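Long-range contact in dihydrodipicolinate synthase family protein (Sinorhizobium meliloti, PDB 4DNH), which is of unknown function but adopts a TIM-barrel fold and may be an aldolase-like enzyme related to dihydrodipicolinate synthase: residues D112-L124 / Q142-M156. Sequence-based numbering, arbitrary orientation.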
loop_
_atom_site.group_PDB
_atom_site.type_symbol
_atom_site.label_atom_id
_atom_site.label_comp_id
_atom_site.label_asym_id
_atom_site.label_seq_id
_atom_site.Cartn_x
_atom_site.Cartn_y
_atom_site.Cartn_z
ATOM N N ASP A 112 9.298 1.456 -19.033
ATOM C CA ASP A 112 8.327 2.233 -18.238
ATOM C C ASP A 112 8.011 1.655 -16.861
ATOM O O ASP A 112 6.864 1.335 -16.563
ATOM C CB ASP A 112 7.025 2.463 -19.038
ATOM C CG ASP A 112 6.164 1.179 -19.215
ATOM O OD1 ASP A 112 6.633 0.043 -18.950
ATOM O OD2 ASP A 112 4.989 1.329 -19.631
ATOM N N ALA A 113 9.019 1.534 -16.013
ATOM C CA ALA A 113 8.810 0.959 -14.699
ATOM C C ALA A 113 9.246 1.886 -13.562
ATOM O O ALA A 113 10.442 1.993 -13.268
ATOM C CB ALA A 113 9.508 -0.388 -14.597
ATOM N N LEU A 114 8.275 2.547 -12.929
ATOM C CA LEU A 114 8.545 3.395 -11.776
ATOM C C LEU A 114 8.408 2.555 -10.497
ATOM O O LEU A 114 7.456 1.792 -10.326
ATOM C CB LEU A 114 7.598 4.593 -11.761
ATOM C CG LEU A 114 7.416 5.435 -10.477
ATOM C CD1 LEU A 114 8.578 6.397 -10.242
ATOM C CD2 LEU A 114 6.099 6.204 -10.540
ATOM N N ILE A 115 9.370 2.702 -9.597
ATOM C CA ILE A 115 9.498 1.831 -8.448
ATOM C C ILE A 115 10.333 2.523 -7.388
ATOM O O ILE A 115 11.301 3.223 -7.695
ATOM C CB ILE A 115 10.080 0.429 -8.834
ATOM C CG1 ILE A 115 10.343 -0.424 -7.589
ATOM C CG2 ILE A 115 11.338 0.555 -9.704
ATOM C CD1 ILE A 115 10.273 -1.910 -7.838
ATOM N N ALA A 116 9.927 2.338 -6.136
ATOM C CA ALA A 116 10.660 2.848 -4.993
ATOM C C ALA A 116 10.505 1.822 -3.891
ATOM O O ALA A 116 9.451 1.177 -3.770
ATOM C CB ALA A 116 10.120 4.208 -4.562
ATOM N N CYS A 117 11.538 1.699 -3.071
ATOM C CA CYS A 117 11.696 0.544 -2.217
ATOM C C CYS A 117 11.722 0.914 -0.761
ATOM O O CYS A 117 12.510 1.771 -0.355
ATOM C CB CYS A 117 12.995 -0.159 -2.581
ATOM S SG CYS A 117 13.074 -0.518 -4.346
ATOM N N GLY A 118 10.878 0.247 0.026
ATOM C CA GLY A 118 10.817 0.499 1.449
ATOM C C GLY A 118 12.079 0.115 2.200
ATOM O O GLY A 118 12.488 -1.059 2.196
ATOM N N ALA A 119 12.675 1.108 2.857
ATOM C CA ALA A 119 13.874 0.929 3.680
ATOM C C ALA A 119 13.570 1.298 5.127
ATOM O O ALA A 119 13.026 2.381 5.414
ATOM C CB ALA A 119 15.018 1.781 3.155
ATOM N N GLY A 120 13.918 0.405 6.044
ATOM C CA GLY A 120 13.567 0.629 7.428
ATOM C C GLY A 120 14.525 0.017 8.415
ATOM O O GLY A 120 15.737 -0.046 8.193
ATOM N N THR A 121 13.942 -0.467 9.499
ATOM C CA THR A 121 14.655 -0.918 10.673
ATOM C C THR A 121 14.184 -2.333 11.068
ATOM O O THR A 121 14.719 -2.945 11.994
ATOM C CB THR A 121 14.432 0.118 11.793
ATOM O OG1 THR A 121 15.616 0.916 11.943
ATOM C CG2 THR A 121 14.052 -0.536 13.114
ATOM N N ASP A 122 13.205 -2.850 10.327
ATOM C CA ASP A 122 12.501 -4.098 10.670
ATOM C C ASP A 122 13.342 -5.345 11.019
ATOM O O ASP A 122 12.799 -6.327 11.516
ATOM C CB ASP A 122 11.410 -4.435 9.636
ATOM C CG ASP A 122 11.889 -4.300 8.192
ATOM O OD1 ASP A 122 12.585 -3.317 7.853
ATOM O OD2 ASP A 122 11.539 -5.174 7.378
ATOM N N HIS A 123 14.656 -5.313 10.785
ATOM C CA HIS A 123 15.507 -6.424 11.230
ATOM C C HIS A 123 15.988 -6.262 12.657
ATOM O O HIS A 123 16.757 -7.082 13.159
ATOM C CB HIS A 123 16.679 -6.636 10.276
ATOM C CG HIS A 123 17.652 -5.494 10.256
ATOM N ND1 HIS A 123 17.425 -4.368 9.566
ATOM C CD2 HIS A 123 18.880 -5.331 10.883
ATOM C CE1 HIS A 123 18.452 -3.525 9.736
ATOM N NE2 HIS A 123 19.343 -4.116 10.545
ATOM N N LEU A 124 15.535 -5.204 13.321
ATOM C CA LEU A 124 15.980 -4.869 14.669
ATOM C C LEU A 124 14.815 -4.856 15.657
ATOM O O LEU A 124 13.882 -4.058 15.521
ATOM C CB LEU A 124 16.685 -3.513 14.669
ATOM C CG LEU A 124 17.204 -2.954 15.994
ATOM C CD1 LEU A 124 18.223 -3.900 16.617
ATOM C CD2 LEU A 124 17.808 -1.570 15.775
ATOM N N GLN A 142 20.031 -1.177 5.551
ATOM C CA GLN A 142 18.988 -1.419 4.553
ATOM C C GLN A 142 19.077 -0.442 3.390
ATOM O O GLN A 142 18.932 -0.846 2.231
ATOM C CB GLN A 142 17.588 -1.352 5.164
ATOM C CG GLN A 142 17.334 -2.286 6.332
ATOM C CD GLN A 142 15.854 -2.590 6.512
ATOM O OE1 GLN A 142 15.000 -2.076 5.784
ATOM N NE2 GLN A 142 15.544 -3.428 7.491
ATOM N N ILE A 143 19.295 0.838 3.700
ATOM C CA ILE A 143 19.472 1.877 2.670
ATOM C C ILE A 143 20.609 1.525 1.705
ATOM O O ILE A 143 20.446 1.634 0.491
ATOM C CB ILE A 143 19.683 3.283 3.294
ATOM C CG1 ILE A 143 18.346 3.832 3.784
ATOM C CG2 ILE A 143 20.339 4.257 2.310
ATOM C CD1 ILE A 143 18.471 4.903 4.843
ATOM N N GLU A 144 21.747 1.095 2.244
ATOM C CA GLU A 144 22.891 0.745 1.410
ATOM C C GLU A 144 22.593 -0.486 0.567
ATOM O O GLU A 144 22.917 -0.523 -0.622
ATOM C CB GLU A 144 24.161 0.559 2.248
ATOM C CG GLU A 144 24.816 1.879 2.657
ATOM C CD GLU A 144 25.878 1.726 3.744
ATOM O OE1 GLU A 144 25.988 0.625 4.347
ATOM O OE2 GLU A 144 26.600 2.720 4.005
ATOM N N ALA A 145 21.952 -1.478 1.177
ATOM C CA ALA A 145 21.513 -2.666 0.454
ATOM C C ALA A 145 20.654 -2.296 -0.757
ATOM O O ALA A 145 20.912 -2.780 -1.865
ATOM C CB ALA A 145 20.765 -3.607 1.379
ATOM N N ILE A 146 19.677 -1.411 -0.556
ATOM C CA ILE A 146 18.771 -0.995 -1.636
ATOM C C ILE A 146 19.482 -0.191 -2.735
ATOM O O ILE A 146 19.388 -0.522 -3.930
ATOM C CB ILE A 146 17.524 -0.252 -1.100
ATOM C CG1 ILE A 146 16.614 -1.229 -0.357
ATOM C CG2 ILE A 146 16.738 0.363 -2.245
ATOM C CD1 ILE A 146 15.846 -0.617 0.790
ATOM N N GLU A 147 20.202 0.846 -2.325
ATOM C CA GLU A 147 20.970 1.662 -3.251
ATOM C C GLU A 147 21.946 0.834 -4.081
ATOM O O GLU A 147 22.154 1.132 -5.258
ATOM C CB GLU A 147 21.694 2.773 -2.502
ATOM C CG GLU A 147 20.752 3.885 -2.060
ATOM C CD GLU A 147 21.420 4.973 -1.244
ATOM O OE1 GLU A 147 22.532 4.752 -0.713
ATOM O OE2 GLU A 147 20.813 6.060 -1.126
ATOM N N ALA A 148 22.520 -0.216 -3.490
ATOM C CA ALA A 148 23.424 -1.098 -4.244
ATOM C C ALA A 148 22.724 -1.804 -5.415
ATOM O O ALA A 148 23.375 -2.214 -6.356
ATOM C CB ALA A 148 24.108 -2.114 -3.333
ATOM N N GLU A 149 21.405 -1.946 -5.353
ATOM C CA GLU A 149 20.649 -2.546 -6.457
ATOM C C GLU A 149 20.040 -1.457 -7.359
ATOM O O GLU A 149 19.218 -1.735 -8.236
ATOM C CB GLU A 149 19.566 -3.488 -5.918
ATOM C CG GLU A 149 20.063 -4.578 -4.975
ATOM C CD GLU A 149 20.813 -5.706 -5.681
ATOM O OE1 GLU A 149 20.706 -5.831 -6.923
ATOM O OE2 GLU A 149 21.517 -6.483 -4.995
ATOM N N GLY A 150 20.453 -0.214 -7.126
ATOM C CA GLY A 150 19.967 0.941 -7.887
ATOM C C GLY A 150 18.541 1.353 -7.576
ATOM O O GLY A 150 17.807 1.763 -8.471
ATOM N N GLY A 151 18.137 1.253 -6.312
ATOM C CA GLY A 151 16.763 1.577 -5.940
ATOM C C GLY A 151 16.612 2.950 -5.319
ATOM O O GLY A 151 17.474 3.394 -4.560
ATOM N N ARG A 152 15.530 3.643 -5.660
ATOM C CA ARG A 152 15.121 4.801 -4.867
ATOM C C ARG A 152 14.354 4.319 -3.617
ATOM O O ARG A 152 13.682 3.281 -3.641
ATOM C CB ARG A 152 14.351 5.841 -5.707
ATOM C CG ARG A 152 13.156 5.331 -6.514
ATOM C CD ARG A 152 12.337 6.483 -7.124
ATOM N NE ARG A 152 11.853 7.431 -6.108
ATOM C CZ ARG A 152 10.929 8.375 -6.300
ATOM N NH1 ARG A 152 10.581 9.167 -5.293
ATOM N NH2 ARG A 152 10.348 8.537 -7.484
ATOM N N ILE A 153 14.491 5.067 -2.527
ATOM C CA ILE A 153 14.048 4.642 -1.208
ATOM C C ILE A 153 12.732 5.279 -0.781
ATOM O O ILE A 153 12.478 6.451 -1.060
ATOM C CB ILE A 153 15.117 4.995 -0.146
ATOM C CG1 ILE A 153 16.289 4.017 -0.218
ATOM C CG2 ILE A 153 14.531 5.004 1.270
ATOM C CD1 ILE A 153 17.434 4.538 -1.035
ATOM N N ILE A 154 11.895 4.480 -0.124
ATOM C CA ILE A 154 10.776 4.978 0.654
ATOM C C ILE A 154 11.199 4.737 2.086
ATOM O O ILE A 154 11.386 3.593 2.490
ATOM C CB ILE A 154 9.481 4.191 0.410
ATOM C CG1 ILE A 154 8.989 4.407 -1.014
ATOM C CG2 ILE A 154 8.407 4.639 1.397
ATOM C CD1 ILE A 154 7.933 3.415 -1.449
ATOM N N LEU A 155 11.384 5.809 2.841
ATOM C CA LEU A 155 11.968 5.687 4.159
ATOM C C LEU A 155 10.883 5.368 5.182
ATOM O O LEU A 155 10.053 6.215 5.523
ATOM C CB LEU A 155 12.738 6.951 4.520
ATOM C CG LEU A 155 13.605 6.887 5.770
ATOM C CD1 LEU A 155 14.673 5.821 5.614
ATOM C CD2 LEU A 155 14.231 8.244 6.029
HETATM N N MSE A 156 10.897 4.128 5.655
HETATM C CA MSE A 156 9.838 3.622 6.523
HETATM C C MSE A 156 10.049 4.037 7.956
HETATM O O MSE A 156 11.185 4.331 8.378
HETATM C CB MSE A 156 9.788 2.105 6.368
HETATM C CG MSE A 156 9.152 1.778 5.017
HETATM SE SE MSE A 156 9.136 -0.176 4.753
HETATM C CE MSE A 156 7.321 -0.570 5.428
#
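The beta-alpha-beta crossover, the repeating step of a TIM barrel, is exemplified where Cys117 and Ala119 of strand 115-119 meet both strand 153-155 and the helix that connects the two. Cys117 N donates to Arg152 O (2.7 Å) and Cys117 O accepts from Ile154 N; Ala119 repeats the scheme with Ile154 O and Met156 N, giving the alternating parallel pattern. On the helix-facing side, Ala119 CB packs against Ile146 CD1 (3.5 Å) and Ile153 CG2 (3.8 Å), while Ile146 CG2, anti to its own backbone nitrogen, lies against Cys117 CB. On the other face of the sheet, the selenium of Met156 rests over Gly118 CA.

Past the strand's C-terminal end, the buried Gln142 reaches out from the helix with its chain extended beyond CG (chi2 -157°). Gly120 N donates to Gln142 OE1 (2.7 Å) from above the plane of the Gln142 side-chain amide. Gln142 NE2 donates to Asp122 OD1 (3.0 Å), met from above the carboxylate, and gives a straighter bond to His123 ND1 (3.0 Å, 165° at the hydrogen), with Gln142 NE2 at the ring edge, in the imidazole plane. Asp122 also forms a salt bridge with Arg87.

Three bonds therefore use both ends of the Gln142 amide, fix its rotation and tie the loop after strand 115-119 to the helix.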